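Long-range contact in pectinesterase (PDB 4PMH), which hydrolyses the methyl esters of pectin and probably serves the rice weevil in digesting plant cell walls: residues N309-I314 / R355-N360. Residues are numbered along the deposited sequence; the frame is centred on the assembly and turned at random.
Sequences NGQLII and RFWEYN
Q311 CB covers one face of the R355 guanidinium centrally, 3.7 Å from its plane. NH1 appears to bond N309 O at the guanidinium edge, but that oxygen's position is less sure. NH2 bonds K263 O and N349 OD1. A water takes the R355 backbone N-H and donates to G310 O and to N309 OD1, which R336 also bonds. R355 O accepts L312 N at 3.0 Å. F356 chi1 (-55°) sets CG beside the backbone N. F356 CE1 lies within 3.2 Å of G310 O. F356 CD1 packs on L312 CB at 4.0 Å. W357 N bonds L312 O at 2.9 Å. I313 CG1 meets the indole edge at W357 CD1, 3.9 Å away. A second water accepts from W357 NE1 and Q311 NE2; Q311 OE1 is held by G266 N and Y26 OH. W357 O takes I314 N. E358 lies beside I314 and reaches R10 in a salt bridge. Y359 N closes the ladder on I314 O at 3.0 Å. This is parallel pairing between successive rungs of the right-handed beta-helix of pectinesterases, with 355-359 outermost in its sheet. Backbone bonds fix the register, and water links R355 N to G310 O.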
ATOM      1  N   ASN A 309     -15.987  -4.943   0.717  1.00 13.93           N
ATOM      2  CA  ASN A 309     -16.436  -3.776   1.422  1.00 13.65           C
ATOM      3  C   ASN A 309     -15.307  -3.248   2.282  1.00 12.53           C
ATOM      4  O   ASN A 309     -15.124  -3.651   3.446  1.00 12.34           O
ATOM      5  CB  ASN A 309     -17.711  -4.072   2.223  1.00 14.17           C
ATOM      6  CG  ASN A 309     -18.400  -2.814   2.711  1.00 14.79           C
ATOM      7  OD1 ASN A 309     -18.341  -1.733   2.087  1.00 13.72           O
ATOM      8  ND2 ASN A 309     -19.058  -2.948   3.858  1.00 15.88           N
ATOM      9  N   GLY A 310     -14.531  -2.350   1.666  1.00 11.68           N
ATOM     10  CA  GLY A 310     -13.273  -1.854   2.239  1.00 10.95           C
ATOM     11  C   GLY A 310     -13.355  -1.444   3.700  1.00 10.52           C
ATOM     12  O   GLY A 310     -14.270  -0.726   4.096  1.00 10.10           O
ATOM     13  N   GLN A 311     -12.383  -1.892   4.490  1.00 10.69           N
ATOM     14  CA  GLN A 311     -12.346  -1.629   5.928  1.00 11.43           C
ATOM     15  C   GLN A 311     -11.120  -0.798   6.252  1.00 11.75           C
ATOM     16  O   GLN A 311     -10.011  -1.147   5.842  1.00 11.63           O
ATOM     17  CB  GLN A 311     -12.330  -2.935   6.719  1.00 11.84           C
ATOM     18  CG  GLN A 311     -12.789  -2.836   8.174  1.00 12.86           C
ATOM     19  CD  GLN A 311     -11.740  -2.325   9.141  1.00 13.51           C
ATOM     20  OE1 GLN A 311     -10.535  -2.441   8.902  1.00 13.80           O
ATOM     21  NE2 GLN A 311     -12.198  -1.737  10.250  1.00 14.57           N
ATOM     22  N   LEU A 312     -11.340   0.292   6.996  1.00 11.82           N
ATOM     23  CA  LEU A 312     -10.303   1.245   7.367  1.00 11.84           C
ATOM     24  C   LEU A 312     -10.635   1.958   8.675  1.00 11.58           C
ATOM     25  O   LEU A 312     -11.681   2.545   8.802  1.00 11.10           O
ATOM     26  CB  LEU A 312     -10.149   2.320   6.292  1.00 11.99           C
ATOM     27  CG  LEU A 312      -9.265   3.513   6.623  1.00 12.33           C
ATOM     28  CD1 LEU A 312      -7.810   3.132   6.879  1.00 12.73           C
ATOM     29  CD2 LEU A 312      -9.332   4.497   5.471  1.00 13.02           C
ATOM     30  N   ILE A 313      -9.710   1.918   9.616  1.00 11.60           N
ATOM     31  CA  ILE A 313      -9.786   2.720  10.823  1.00 11.65           C
ATOM     32  C   ILE A 313      -8.570   3.646  10.924  1.00 11.23           C
ATOM     33  O   ILE A 313      -7.428   3.195  10.825  1.00 11.03           O
ATOM     34  CB  ILE A 313      -9.893   1.815  12.044  1.00 12.12           C
ATOM     35  CG1 ILE A 313     -11.283   1.170  12.027  1.00 12.66           C
ATOM     36  CG2 ILE A 313      -9.656   2.613  13.340  1.00 12.44           C
ATOM     37  CD1 ILE A 313     -11.459   0.122  13.088  1.00 12.99           C
ATOM     38  N   ILE A 314      -8.830   4.943  11.088  1.00 11.45           N
ATOM     39  CA  ILE A 314      -7.778   5.921  11.382  1.00 11.63           C
ATOM     40  C   ILE A 314      -7.932   6.327  12.833  1.00 11.96           C
ATOM     41  O   ILE A 314      -8.936   6.927  13.208  1.00 11.98           O
ATOM     42  CB  ILE A 314      -7.855   7.136  10.470  1.00 11.78           C
ATOM     43  CG1 ILE A 314      -7.672   6.704   9.017  1.00 12.23           C
ATOM     44  CG2 ILE A 314      -6.782   8.153  10.846  1.00 11.96           C
ATOM     45  CD1 ILE A 314      -8.090   7.740   8.004  1.00 12.31           C
ATOM     46  N   ARG A 355     -17.296   0.722   5.795  1.00 14.03           N
ATOM     47  CA  ARG A 355     -16.591   0.386   7.035  1.00 14.16           C
ATOM     48  C   ARG A 355     -15.373   1.271   7.202  1.00 13.37           C
ATOM     49  O   ARG A 355     -14.256   0.794   7.465  1.00 13.17           O
ATOM     50  CB  ARG A 355     -16.177  -1.104   7.082  1.00 15.31           C
ATOM     51  CG  ARG A 355     -17.245  -2.124   6.658  1.00 16.91           C
ATOM     52  CD  ARG A 355     -16.589  -3.296   5.884  1.00 17.92           C
ATOM     53  NE  ARG A 355     -16.133  -4.227   6.855  1.00 18.51           N
ATOM     54  CZ  ARG A 355     -15.301  -5.236   6.685  1.00 16.48           C
ATOM     55  NH1 ARG A 355     -14.738  -5.549   5.515  1.00 16.51           N
ATOM     56  NH2 ARG A 355     -15.045  -5.945   7.770  1.00 15.72           N
ATOM     57  N   PHE A 356     -15.590   2.570   7.074  1.00 12.57           N
ATOM     58  CA  PHE A 356     -14.561   3.559   7.301  1.00 12.40           C
ATOM     59  C   PHE A 356     -14.853   4.272   8.612  1.00 12.43           C
ATOM     60  O   PHE A 356     -15.930   4.830   8.788  1.00 12.14           O
ATOM     61  CB  PHE A 356     -14.546   4.588   6.169  1.00 12.38           C
ATOM     62  CG  PHE A 356     -14.393   4.004   4.794  1.00 12.44           C
ATOM     63  CD1 PHE A 356     -13.675   2.847   4.576  1.00 12.68           C
ATOM     64  CD2 PHE A 356     -14.970   4.639   3.714  1.00 12.51           C
ATOM     65  CE1 PHE A 356     -13.528   2.329   3.301  1.00 12.89           C
ATOM     66  CE2 PHE A 356     -14.839   4.130   2.434  1.00 12.75           C
ATOM     67  CZ  PHE A 356     -14.120   2.975   2.229  1.00 12.89           C
ATOM     68  N   TRP A 357     -13.905   4.233   9.540  1.00 12.55           N
ATOM     69  CA  TRP A 357     -14.141   4.777  10.876  1.00 12.54           C
ATOM     70  C   TRP A 357     -12.934   5.514  11.411  1.00 12.75           C
ATOM     71  O   TRP A 357     -11.814   5.286  10.983  1.00 12.37           O
ATOM     72  CB  TRP A 357     -14.480   3.663  11.880  1.00 12.49           C
ATOM     73  CG  TRP A 357     -15.353   2.549  11.350  1.00 12.33           C
ATOM     74  CD1 TRP A 357     -14.932   1.358  10.806  1.00 12.50           C
ATOM     75  CD2 TRP A 357     -16.771   2.507  11.350  1.00 12.42           C
ATOM     76  NE1 TRP A 357     -16.009   0.595  10.452  1.00 13.17           N
ATOM     77  CE2 TRP A 357     -17.156   1.270  10.775  1.00 13.04           C
ATOM     78  CE3 TRP A 357     -17.767   3.397  11.766  1.00 12.41           C
ATOM     79  CZ2 TRP A 357     -18.500   0.906  10.599  1.00 12.53           C
ATOM     80  CZ3 TRP A 357     -19.089   3.037  11.589  1.00 12.57           C
ATOM     81  CH2 TRP A 357     -19.441   1.787  11.014  1.00 12.55           C
ATOM     82  N   GLU A 358     -13.168   6.371  12.397  1.00 13.16           N
ATOM     83  CA  GLU A 358     -12.081   7.076  13.061  1.00 13.27           C
ATOM     84  C   GLU A 358     -12.224   6.980  14.572  1.00 13.37           C
ATOM     85  O   GLU A 358     -13.317   6.778  15.060  1.00 12.69           O
ATOM     86  CB  GLU A 358     -12.122   8.533  12.693  1.00 13.44           C
ATOM     87  CG  GLU A 358     -11.809   8.821  11.248  1.00 13.54           C
ATOM     88  CD  GLU A 358     -12.073  10.265  10.957  1.00 13.90           C
ATOM     89  OE1 GLU A 358     -13.103  10.521  10.333  1.00 14.47           O
ATOM     90  OE2 GLU A 358     -11.297  11.133  11.410  1.00 13.28           O
ATOM     91  N   TYR A 359     -11.131   7.194  15.298  1.00 13.61           N
ATOM     92  CA  TYR A 359     -11.204   7.313  16.751  1.00 14.09           C
ATOM     93  C   TYR A 359     -10.089   8.230  17.223  1.00 14.64           C
ATOM     94  O   TYR A 359      -8.920   7.930  16.989  1.00 14.10           O
ATOM     95  CB  TYR A 359     -11.015   5.952  17.432  1.00 14.70           C
ATOM     96  CG  TYR A 359     -10.980   6.045  18.957  1.00 16.32           C
ATOM     97  CD1 TYR A 359     -12.114   6.387  19.667  1.00 16.74           C
ATOM     98  CD2 TYR A 359      -9.820   5.767  19.676  1.00 17.56           C
ATOM     99  CE1 TYR A 359     -12.103   6.475  21.052  1.00 18.25           C
ATOM    100  CE2 TYR A 359      -9.800   5.859  21.074  1.00 18.98           C
ATOM    101  CZ  TYR A 359     -10.944   6.224  21.743  1.00 19.38           C
ATOM    102  OH  TYR A 359     -10.962   6.317  23.130  1.00 23.17           O
ATOM    103  N   ASN A 360     -10.443   9.330  17.885  1.00 15.34           N
ATOM    104  CA  ASN A 360      -9.475  10.130  18.634  1.00 16.09           C
ATOM    105  C   ASN A 360      -8.348  10.711  17.790  1.00 15.11           C
ATOM    106  O   ASN A 360      -7.181  10.715  18.191  1.00 14.20           O
ATOM    107  CB  ASN A 360      -8.903   9.260  19.765  1.00 18.46           C
ATOM    108  CG  ASN A 360      -8.321  10.072  20.893  1.00 20.50           C
ATOM    109  OD1 ASN A 360      -8.618  11.257  21.035  1.00 22.98           O
ATOM    110  ND2 ASN A 360      -7.503   9.434  21.723  1.00 23.17           N
TER
HETATM  111  O   HOH W   1     -16.492   0.312   2.961  1.00 11.83           O
HETATM  112  O   HOH W   2     -15.414  -2.201  10.367  1.00 11.37           O